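Local coordinates for cytidylate kinase-like family protein (Eubacterium ventriosum, PDB 3FDI) that is of unknown function but probably binds ATP and passes a phosphate to a nucleotide, as cytidylate kinases do, at residues Ile90-Lys93 / Ala94-Lys98; Arg133-Arg137 / Glu138-Glu142. All coordinates share one frame; numbering follows the deposited sequence.

Contact 1: Ile90-Lys93 / Ala94-Lys98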
ATOM      1  N   ILE B  90     -15.400 -24.458  -2.729  1.00 36.42           N
ATOM      2  CA  ILE B  90     -14.166 -24.517  -3.457  1.00 35.61           C
ATOM      3  C   ILE B  90     -13.188 -25.450  -2.796  1.00 36.09           C
ATOM      4  O   ILE B  90     -12.520 -26.224  -3.470  1.00 34.90           O
ATOM      5  CB  ILE B  90     -13.575 -23.120  -3.553  1.00 35.40           C
ATOM      6  CG1 ILE B  90     -14.419 -22.305  -4.546  1.00 37.48           C
ATOM      7  CG2 ILE B  90     -12.151 -23.138  -4.048  1.00 32.91           C
ATOM      8  CD1 ILE B  90     -13.927 -20.841  -4.746  1.00 39.31           C
ATOM      9  N   ARG B  91     -13.130 -25.364  -1.468  1.00 37.19           N
ATOM     10  CA  ARG B  91     -12.246 -26.176  -0.671  1.00 38.32           C
ATOM     11  C   ARG B  91     -12.659 -27.659  -0.752  1.00 39.22           C
ATOM     12  O   ARG B  91     -11.820 -28.521  -0.931  1.00 39.82           O
ATOM     13  CB  ARG B  91     -12.273 -25.663   0.774  1.00 38.96           C
ATOM     14  CG  ARG B  91     -11.293 -26.340   1.750  1.00 40.17           C
ATOM     15  CD  ARG B  91     -11.727 -26.200   3.231  1.00 40.69           C
ATOM     16  NE  ARG B  91     -13.026 -26.834   3.446  1.00 40.54           N
ATOM     17  CZ  ARG B  91     -13.235 -28.131   3.664  1.00 42.11           C
ATOM     18  NH1 ARG B  91     -12.231 -29.016   3.736  1.00 44.94           N
ATOM     19  NH2 ARG B  91     -14.478 -28.559   3.775  1.00 42.60           N
ATOM     20  N   LYS B  92     -13.944 -27.944  -0.618  1.00 40.22           N
ATOM     21  CA  LYS B  92     -14.442 -29.319  -0.709  1.00 41.77           C
ATOM     22  C   LYS B  92     -14.202 -29.917  -2.079  1.00 41.78           C
ATOM     23  O   LYS B  92     -13.747 -31.044  -2.172  1.00 41.89           O
ATOM     24  CB  LYS B  92     -15.940 -29.409  -0.382  1.00 41.48           C
ATOM     25  CG  LYS B  92     -16.244 -29.384   1.101  1.00 43.58           C
ATOM     26  CD  LYS B  92     -17.761 -29.541   1.382  1.00 47.11           C
ATOM     27  CE  LYS B  92     -18.081 -29.472   2.897  1.00 49.55           C
ATOM     28  NZ  LYS B  92     -19.472 -29.912   3.276  1.00 50.85           N
ATOM     29  N   LYS B  93     -14.541 -29.177  -3.132  1.00 41.85           N
ATOM     30  CA  LYS B  93     -14.340 -29.677  -4.478  1.00 42.51           C
ATOM     31  C   LYS B  93     -12.851 -29.946  -4.713  1.00 42.81           C
ATOM     32  O   LYS B  93     -12.493 -30.978  -5.297  1.00 43.34           O
ATOM     33  CB  LYS B  93     -14.896 -28.723  -5.538  1.00 42.76           C
ATOM     34  CG  LYS B  93     -16.417 -28.631  -5.600  1.00 43.67           C
ATOM     35  CD  LYS B  93     -17.075 -29.973  -5.952  1.00 46.18           C
ATOM     36  CE  LYS B  93     -18.427 -29.769  -6.618  1.00 46.93           C
ATOM     37  NZ  LYS B  93     -19.232 -31.009  -6.836  1.00 47.35           N
ATOM     38  N   ALA B  94     -11.981 -29.041  -4.273  1.00 42.50           N
ATOM     39  CA  ALA B  94     -10.549 -29.291  -4.423  1.00 42.59           C
ATOM     40  C   ALA B  94      -9.995 -30.450  -3.589  1.00 42.57           C
ATOM     41  O   ALA B  94      -9.206 -31.236  -4.103  1.00 42.54           O
ATOM     42  CB  ALA B  94      -9.739 -28.041  -4.126  1.00 42.29           C
ATOM     43  N   ASN B  95     -10.373 -30.525  -2.317  1.00 43.00           N
ATOM     44  CA  ASN B  95      -9.584 -31.277  -1.326  1.00 43.64           C
ATOM     45  C   ASN B  95     -10.201 -32.564  -0.892  1.00 44.26           C
ATOM     46  O   ASN B  95      -9.495 -33.487  -0.510  1.00 43.84           O
ATOM     47  CB  ASN B  95      -9.322 -30.464  -0.065  1.00 42.90           C
ATOM     48  CG  ASN B  95      -8.432 -29.296  -0.322  1.00 43.94           C
ATOM     49  OD1 ASN B  95      -7.791 -29.194  -1.387  1.00 46.17           O
ATOM     50  ND2 ASN B  95      -8.412 -28.360   0.620  1.00 40.56           N
ATOM     51  N   GLU B  96     -11.519 -32.608  -0.921  1.00 45.47           N
ATOM     52  CA  GLU B  96     -12.237 -33.788  -0.519  1.00 46.47           C
ATOM     53  C   GLU B  96     -12.702 -34.585  -1.747  1.00 46.85           C
ATOM     54  O   GLU B  96     -12.530 -35.787  -1.776  1.00 47.47           O
ATOM     55  CB  GLU B  96     -13.404 -33.399   0.388  1.00 46.97           C
ATOM     56  CG  GLU B  96     -12.958 -32.646   1.655  1.00 48.58           C
ATOM     57  CD  GLU B  96     -14.109 -32.273   2.610  1.00 51.14           C
ATOM     58  OE1 GLU B  96     -15.309 -32.558   2.306  1.00 51.28           O
ATOM     59  OE2 GLU B  96     -13.796 -31.669   3.669  1.00 53.09           O
ATOM     60  N   GLU B  97     -13.256 -33.926  -2.762  1.00 46.72           N
ATOM     61  CA  GLU B  97     -13.725 -34.631  -3.956  1.00 46.76           C
ATOM     62  C   GLU B  97     -12.631 -34.797  -4.975  1.00 46.18           C
ATOM     63  O   GLU B  97     -12.795 -35.553  -5.931  1.00 45.28           O
ATOM     64  CB  GLU B  97     -14.887 -33.887  -4.620  1.00 47.25           C
ATOM     65  CG  GLU B  97     -16.158 -33.844  -3.798  1.00 49.09           C
ATOM     66  CD  GLU B  97     -17.276 -33.083  -4.500  1.00 52.20           C
ATOM     67  OE1 GLU B  97     -18.070 -32.429  -3.799  1.00 56.32           O
ATOM     68  OE2 GLU B  97     -17.361 -33.123  -5.746  1.00 54.55           O
ATOM     69  N   LYS B  98     -11.544 -34.048  -4.795  1.00 46.49           N
ATOM     70  CA  LYS B  98     -10.376 -34.105  -5.672  1.00 46.80           C
ATOM     71  C   LYS B  98     -10.705 -33.838  -7.145  1.00 46.32           C
ATOM     72  O   LYS B  98     -10.084 -34.391  -8.069  1.00 46.00           O
ATOM     73  CB  LYS B  98      -9.661 -35.438  -5.519  1.00 47.09           C
ATOM     74  CG  LYS B  98      -8.959 -35.618  -4.189  1.00 49.24           C
ATOM     75  CD  LYS B  98      -7.687 -34.770  -4.094  1.00 51.66           C
ATOM     76  CE  LYS B  98      -6.817 -35.276  -2.951  1.00 53.22           C
ATOM     77  NZ  LYS B  98      -5.504 -34.610  -2.841  1.00 55.16           N
TER

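Contact 2: Arg133-Arg137 / Glu138-Glu142. With SO4 (sulfate ion), chain G.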
ATOM      1  N   ARG B 133     -11.444  -3.724 -25.553  1.00 43.52           N
ATOM      2  CA  ARG B 133     -12.243  -4.937 -25.299  1.00 43.51           C
ATOM      3  C   ARG B 133     -13.525  -4.610 -24.542  1.00 43.22           C
ATOM      4  O   ARG B 133     -14.574  -5.153 -24.869  1.00 42.73           O
ATOM      5  CB  ARG B 133     -11.441  -6.045 -24.581  1.00 43.52           C
ATOM      6  CG  ARG B 133     -12.332  -7.123 -23.902  1.00 44.64           C
ATOM      7  CD  ARG B 133     -11.616  -8.426 -23.591  1.00 46.77           C
ATOM      8  NE  ARG B 133     -10.181  -8.302 -23.776  1.00 50.23           N
ATOM      9  CZ  ARG B 133      -9.460  -8.957 -24.681  1.00 53.12           C
ATOM     10  NH1 ARG B 133      -8.154  -8.719 -24.742  1.00 54.09           N
ATOM     11  NH2 ARG B 133     -10.016  -9.860 -25.504  1.00 54.92           N
ATOM     12  N   VAL B 134     -13.426  -3.723 -23.547  1.00 43.24           N
ATOM     13  CA  VAL B 134     -14.575  -3.314 -22.720  1.00 43.30           C
ATOM     14  C   VAL B 134     -15.669  -2.516 -23.501  1.00 44.42           C
ATOM     15  O   VAL B 134     -16.867  -2.806 -23.373  1.00 43.77           O
ATOM     16  CB  VAL B 134     -14.106  -2.487 -21.477  1.00 42.60           C
ATOM     17  CG1 VAL B 134     -15.280  -1.897 -20.722  1.00 40.77           C
ATOM     18  CG2 VAL B 134     -13.223  -3.367 -20.520  1.00 43.20           C
HETATM   19  N   MSE B 135     -15.268  -1.494 -24.258  1.00 45.69           N
HETATM   20  CA  MSE B 135     -16.235  -0.735 -25.094  1.00 47.34           C
HETATM   21  C   MSE B 135     -17.025  -1.655 -26.017  1.00 48.40           C
HETATM   22  O   MSE B 135     -18.251  -1.583 -26.091  1.00 48.84           O
HETATM   23  CB  MSE B 135     -15.518   0.302 -25.955  1.00 47.04           C
HETATM   24  CG  MSE B 135     -14.799   1.362 -25.163  1.00 46.83           C
HETATM   25 SE   MSE B 135     -13.701   2.358 -26.383  1.00 50.77          SE
HETATM   26  CE  MSE B 135     -15.168   3.270 -27.391  1.00 42.42           C
ATOM     27  N   GLU B 136     -16.286  -2.513 -26.706  1.00 50.04           N
ATOM     28  CA  GLU B 136     -16.836  -3.523 -27.590  1.00 51.47           C
ATOM     29  C   GLU B 136     -17.712  -4.504 -26.859  1.00 51.74           C
ATOM     30  O   GLU B 136     -18.727  -4.911 -27.391  1.00 51.85           O
ATOM     31  CB  GLU B 136     -15.710  -4.303 -28.283  1.00 52.17           C
ATOM     32  CG  GLU B 136     -16.184  -5.184 -29.470  1.00 54.91           C
ATOM     33  CD  GLU B 136     -15.029  -5.607 -30.418  1.00 59.51           C
ATOM     34  OE1 GLU B 136     -13.957  -4.952 -30.435  1.00 61.85           O
ATOM     35  OE2 GLU B 136     -15.190  -6.609 -31.159  1.00 63.89           O
ATOM     36  N   ARG B 137     -17.308  -4.918 -25.660  1.00 52.19           N
ATOM     37  CA  ARG B 137     -18.086  -5.881 -24.895  1.00 52.51           C
ATOM     38  C   ARG B 137     -19.354  -5.210 -24.400  1.00 52.41           C
ATOM     39  O   ARG B 137     -20.420  -5.777 -24.520  1.00 52.05           O
ATOM     40  CB  ARG B 137     -17.283  -6.446 -23.713  1.00 53.16           C
ATOM     41  CG  ARG B 137     -18.130  -7.140 -22.627  1.00 54.35           C
ATOM     42  CD  ARG B 137     -17.345  -7.263 -21.301  1.00 53.64           C
ATOM     43  NE  ARG B 137     -16.100  -7.948 -21.560  1.00 52.54           N
ATOM     44  CZ  ARG B 137     -15.038  -7.976 -20.754  1.00 48.95           C
ATOM     45  NH1 ARG B 137     -13.977  -8.654 -21.148  1.00 48.06           N
ATOM     46  NH2 ARG B 137     -15.022  -7.348 -19.580  1.00 49.98           N
ATOM     47  N   GLU B 138     -19.229  -4.004 -23.860  1.00 52.67           N
ATOM     48  CA  GLU B 138     -20.311  -3.390 -23.092  1.00 53.27           C
ATOM     49  C   GLU B 138     -21.066  -2.254 -23.810  1.00 53.58           C
ATOM     50  O   GLU B 138     -21.869  -1.535 -23.182  1.00 53.29           O
ATOM     51  CB  GLU B 138     -19.767  -2.895 -21.741  1.00 53.69           C
ATOM     52  CG  GLU B 138     -19.215  -4.000 -20.812  1.00 55.07           C
ATOM     53  CD  GLU B 138     -20.308  -4.967 -20.294  1.00 57.32           C
ATOM     54  OE1 GLU B 138     -20.273  -5.377 -19.106  1.00 57.70           O
ATOM     55  OE2 GLU B 138     -21.205  -5.330 -21.077  1.00 59.52           O
ATOM     56  N   GLY B 139     -20.828  -2.104 -25.119  1.00 53.43           N
ATOM     57  CA  GLY B 139     -21.551  -1.134 -25.947  1.00 53.11           C
ATOM     58  C   GLY B 139     -21.446   0.253 -25.361  1.00 52.78           C
ATOM     59  O   GLY B 139     -22.430   0.976 -25.278  1.00 53.74           O
ATOM     60  N   VAL B 140     -20.239   0.620 -24.968  1.00 52.20           N
ATOM     61  CA  VAL B 140     -20.018   1.788 -24.149  1.00 51.61           C
ATOM     62  C   VAL B 140     -18.919   2.625 -24.815  1.00 51.83           C
ATOM     63  O   VAL B 140     -18.183   2.116 -25.668  1.00 51.79           O
ATOM     64  CB  VAL B 140     -19.637   1.317 -22.709  1.00 51.45           C
ATOM     65  CG1 VAL B 140     -18.123   1.070 -22.561  1.00 50.91           C
ATOM     66  CG2 VAL B 140     -20.122   2.276 -21.680  1.00 49.83           C
ATOM     67  N   ASP B 141     -18.814   3.900 -24.438  1.00 51.89           N
ATOM     68  CA  ASP B 141     -17.734   4.772 -24.929  1.00 52.12           C
ATOM     69  C   ASP B 141     -16.439   4.620 -24.121  1.00 52.14           C
ATOM     70  O   ASP B 141     -16.391   3.887 -23.117  1.00 51.95           O
ATOM     71  CB  ASP B 141     -18.173   6.243 -24.927  1.00 52.60           C
ATOM     72  CG  ASP B 141     -18.303   6.837 -23.528  1.00 53.59           C
ATOM     73  OD1 ASP B 141     -18.016   6.166 -22.535  1.00 56.66           O
ATOM     74  OD2 ASP B 141     -18.707   8.005 -23.413  1.00 57.86           O
ATOM     75  N   GLU B 142     -15.395   5.324 -24.560  1.00 51.89           N
ATOM     76  CA  GLU B 142     -14.084   5.250 -23.912  1.00 51.67           C
ATOM     77  C   GLU B 142     -14.158   5.659 -22.428  1.00 51.42           C
ATOM     78  O   GLU B 142     -13.651   4.919 -21.560  1.00 50.63           O
ATOM     79  CB  GLU B 142     -13.040   6.108 -24.641  1.00 51.26           C
ATOM     80  CG  GLU B 142     -11.688   6.073 -23.967  1.00 53.99           C
ATOM     81  CD  GLU B 142     -10.658   6.996 -24.554  1.00 56.05           C
ATOM     82  OE1 GLU B 142     -11.010   7.873 -25.351  1.00 59.49           O
ATOM     83  OE2 GLU B 142      -9.475   6.851 -24.196  1.00 59.11           O
TER
HETATM   84  S   SO4 G2006     -12.147  -9.838 -18.293  1.00 47.52           S
HETATM   85  O1  SO4 G2006     -12.703 -11.190 -18.176  1.00 47.44           O
HETATM   86  O2  SO4 G2006     -13.008  -8.832 -17.677  1.00 42.90           O
HETATM   87  O3  SO4 G2006     -10.886  -9.968 -17.533  1.00 45.66           O
HETATM   88  O4  SO4 G2006     -11.923  -9.542 -19.742  1.00 43.74           O

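Contact 1: Ile90-Lys93 / Ala94-Lys98
Ile-90 O receives the backbone N-H of Ala-94 at 3.0 Å, a regular helical bond between two apolar residues suited to a buried face. One residue on, Arg-91 forms a salt bridge with Glu-96: NH1 (3.1 Å) and NH2 (3.2 Å) both close end-on on OE2, which lies near the guanidinium plane but is met from above its own carboxylate plane. A bend at chi3 (61°) turns the long arginine along the helix, and Asn-88 and the ring of Phe-57 hold it too. Replacing Arg-91 by an alanine would probably leave the Glu-96 carboxylate without its salt-bridge partner and take a cation from Phe-57. Lys-92 O accepts both Glu-96 N and Glu-97 N, each at 3.0 Å; this shared carbonyl marks the widening of the last turn. The Lys-93 chain bends at chi2 (-62°), which brings NZ to 3.0 Å from Glu-97 OE2, on the syn lone pair of that oxygen, a salt bridge one turn on. Lys-98, with positive phi, is the first residue to depart from helical backbone angles. Helix 81-95 lays Ile-90 and Ala-94 against strand 101-104 and Leu-112, while Asn-95 OD1 bonds Asn-115 beyond helix 108-111.

Contact 2: Arg133-Arg137 / Glu138-Glu142
Met-135, present as selenomethionine, spans the turn that follows its helix and touches Val-140 and Glu-142. Its CB lies 3.2 Å from Val-140 O, and farther out CG meets Val-140 CG1 at 4.2 Å. A bend at chi3 (69°) brings the terminal CE to 3.5 Å from Glu-142 N, so that a flexible, apolar chain follows the curved backbone at the start of the next helix. The backbone of the same residue secures the turn: Met-135 O takes the N-H of Val-140 at 3.2 Å, in the carbonyl plane on a lone pair. Between them, Gly-139 has positive phi, a conformation easily adopted without a side chain.

Glu-138 N donates to Val-134 O at 2.7 Å. The Glu-138 side chain runs beside that of Arg-137 and points the same way, CG to CG at 3.8 Å, so the two meet through their methylenes while the charged ends stay apart.

The Arg-137 guanidinium grips the sulfate with two nitrogens. Arg-137 NH1 donates to sulfate O4, at the guanidinium edge, at 2.6 Å. Arg-137 NH2 donates to sulfate O2 at 3.1 Å. Backbone N-H groups of Gly-16, Gly-18, Gly-19 and His-20 hold the same ion, which, though probably from the crystallisation liquor, sits where a nucleotide phosphate would probably bind in the P-loop. Phe-15 adds a cation-pi contact to the arginine.

Asp-141 OD1, at the N-cap, accepts from Thr-144 N. The turn joins helix 127-138 to helix 142-163, against which Val-134, Met-135 and Val-140 pack through Ala-145, Met-148 and Met-149.

Overall arrangement
Contact 1 precedes contact 2 along the chain, and each lies where a helix gives way to a turn: helix 81-95 in the first, helix 127-138 in the second. Their centres are about 37 Å apart, on opposite sides of the chain's centre, and their nearest atoms are about 20 Å from each other. The parallel sheet links them. Helix 81-95 leads into strand 101-104, whereas helix 127-138 follows strand 118-125, and strand 8-13, which runs into the P-loop, lies between those two strands. Contact 1 therefore belongs to the packing of the P-loop NTPase core far from the sulfate, while contact 2 brings an arginine to the probable phosphate site.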